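Local atomic coordinates of tyrocidine synthetase 3 (Brevibacillus brevis, PDB entry 2JGP), a protein that probably carries the growing peptide on a phosphopantetheine-bearing carrier domain and forms peptide bonds in its condensation domain during tyrocidine biosynthesis. Residues E167-A172 / E197-I202. Residues are numbered along the deposited sequence; the frame is centred on the assembly and turned at random.
Sequences EDVPFA and EVAPLI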
loop_
_atom_site.group_PDB
_atom_site.type_symbol
_atom_site.label_atom_id
_atom_site.label_comp_id
_atom_site.label_asym_id
_atom_site.label_seq_id
_atom_site.Cartn_x
_atom_site.Cartn_y
_atom_site.Cartn_z
ATOM N N GLU A 167 -2.558 -24.893 15.453
ATOM C CA GLU A 167 -2.763 -24.752 16.894
ATOM C C GLU A 167 -1.565 -24.137 17.641
ATOM O O GLU A 167 -1.669 -23.045 18.212
ATOM C CB GLU A 167 -3.087 -26.138 17.507
ATOM C CG GLU A 167 -3.437 -27.293 16.506
ATOM C CD GLU A 167 -2.260 -27.756 15.617
ATOM O OE1 GLU A 167 -1.117 -27.879 16.114
ATOM O OE2 GLU A 167 -2.490 -28.003 14.412
ATOM N N ASP A 168 -0.450 -24.867 17.641
ATOM C CA ASP A 168 0.800 -24.464 18.287
ATOM C C ASP A 168 1.933 -24.774 17.320
ATOM O O ASP A 168 1.806 -25.681 16.501
ATOM C CB ASP A 168 1.037 -25.258 19.574
ATOM C CG ASP A 168 0.017 -24.955 20.655
ATOM O OD1 ASP A 168 -0.031 -23.803 21.139
ATOM O OD2 ASP A 168 -0.731 -25.881 21.036
ATOM N N VAL A 169 3.038 -24.037 17.425
ATOM C CA VAL A 169 4.216 -24.278 16.584
ATOM C C VAL A 169 5.507 -24.133 17.391
ATOM O O VAL A 169 5.546 -23.371 18.362
ATOM C CB VAL A 169 4.261 -23.301 15.397
ATOM C CG1 VAL A 169 3.005 -23.441 14.544
ATOM C CG2 VAL A 169 4.430 -21.854 15.890
ATOM N N PRO A 170 6.571 -24.850 16.983
ATOM C CA PRO A 170 7.844 -24.742 17.694
ATOM C C PRO A 170 8.602 -23.470 17.316
ATOM O O PRO A 170 8.632 -23.082 16.146
ATOM C CB PRO A 170 8.609 -25.985 17.233
ATOM C CG PRO A 170 8.090 -26.268 15.877
ATOM C CD PRO A 170 6.655 -25.781 15.842
ATOM N N PHE A 171 9.190 -22.817 18.312
ATOM C CA PHE A 171 10.021 -21.645 18.071
ATOM C C PHE A 171 11.078 -21.517 19.159
ATOM O O PHE A 171 10.767 -21.626 20.340
ATOM C CB PHE A 171 9.171 -20.369 18.021
ATOM C CG PHE A 171 9.982 -19.109 17.868
ATOM C CD1 PHE A 171 10.281 -18.610 16.609
ATOM C CD2 PHE A 171 10.455 -18.429 18.986
ATOM C CE1 PHE A 171 11.028 -17.455 16.466
ATOM C CE2 PHE A 171 11.213 -17.274 18.848
ATOM C CZ PHE A 171 11.499 -16.787 17.586
ATOM N N ALA A 172 12.321 -21.289 18.745
ATOM C CA ALA A 172 13.392 -20.937 19.666
ATOM C C ALA A 172 14.180 -19.758 19.108
ATOM O O ALA A 172 14.429 -19.676 17.898
ATOM C CB ALA A 172 14.314 -22.130 19.909
ATOM N N GLU A 197 5.988 -25.168 3.873
ATOM C CA GLU A 197 5.223 -26.230 4.541
ATOM C C GLU A 197 5.392 -26.242 6.059
ATOM O O GLU A 197 4.746 -27.040 6.739
ATOM C CB GLU A 197 5.650 -27.607 4.021
ATOM C CG GLU A 197 5.277 -27.885 2.599
ATOM C CD GLU A 197 5.408 -29.353 2.266
ATOM O OE1 GLU A 197 4.467 -29.895 1.660
ATOM O OE2 GLU A 197 6.440 -29.962 2.627
ATOM N N VAL A 198 6.251 -25.377 6.587
ATOM C CA VAL A 198 6.627 -25.424 7.996
ATOM C C VAL A 198 6.422 -24.073 8.671
ATOM O O VAL A 198 7.132 -23.108 8.386
ATOM C CB VAL A 198 8.094 -25.868 8.163
ATOM C CG1 VAL A 198 8.522 -25.815 9.636
ATOM C CG2 VAL A 198 8.290 -27.269 7.599
ATOM N N ALA A 199 5.436 -24.015 9.559
ATOM C CA ALA A 199 5.227 -22.861 10.417
ATOM C C ALA A 199 6.099 -23.026 11.665
ATOM O O ALA A 199 6.383 -24.154 12.081
ATOM C CB ALA A 199 3.749 -22.733 10.795
ATOM N N PRO A 200 6.555 -21.914 12.257
ATOM C CA PRO A 200 6.307 -20.524 11.899
ATOM C C PRO A 200 7.228 -20.025 10.780
ATOM O O PRO A 200 8.415 -20.381 10.735
ATOM C CB PRO A 200 6.614 -19.786 13.197
ATOM C CG PRO A 200 7.707 -20.584 13.806
ATOM C CD PRO A 200 7.438 -22.016 13.433
ATOM N N LEU A 201 6.688 -19.199 9.893
ATOM C CA LEU A 201 7.490 -18.571 8.843
ATOM C C LEU A 201 8.119 -17.266 9.341
ATOM O O LEU A 201 8.088 -16.238 8.663
ATOM C CB LEU A 201 6.645 -18.340 7.591
ATOM C CG LEU A 201 6.152 -19.651 6.981
ATOM C CD1 LEU A 201 5.012 -19.412 6.012
ATOM C CD2 LEU A 201 7.310 -20.396 6.310
ATOM N N ILE A 202 8.690 -17.331 10.539
ATOM C CA ILE A 202 9.448 -16.228 11.106
ATOM C C ILE A 202 10.614 -16.846 11.850
ATOM O O ILE A 202 10.470 -17.906 12.470
ATOM C CB ILE A 202 8.586 -15.339 12.044
ATOM C CG1 ILE A 202 9.410 -14.165 12.591
ATOM C CG2 ILE A 202 8.002 -16.154 13.194
ATOM C CD1 ILE A 202 8.574 -13.037 13.202
#
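P200 pushes its ring against V169 and the backbone of P170, and this is where the two loops come closest. CD of P200 lies 3.1 Å from the carbonyl O of P170, a tight carbon-to-oxygen approach, with CG of the same ring next at 3.5 Å. V169 supplies the apolar half of the grip. Its CG2, set between the backbone N and the carbonyl carbon (CG1 at chi1 -59°), rests 3.9 Å from P200 CD and also meets CB of that ring, the two side chains passing alongside with opposite headings. V169 CG1 reaches A199 CB at 3.9 Å. A cis peptide joins A199 to P200, and after it L201 centres an inverse gamma turn, closed by a weak hydrogen bond from I202 N to P200 O.

Contact is looser at F171: its ring offers an edge, CD1 standing 4.3 Å from P200 CG and CE1 4.1 Å from I202 O. On the solvent side lies the ring of P170, whose CD only grazes A199 O at 4.1 Å.

Within the condensation domain, the contact pairs the loops leading into strands 174-177 and 202-210, parallel neighbours at one edge of a five-stranded sheet. Helix 133-146 backs it, I144 touching V169 and F171, and F140 also meeting F171; I202 packs on T218 and M220 of strand 213-220.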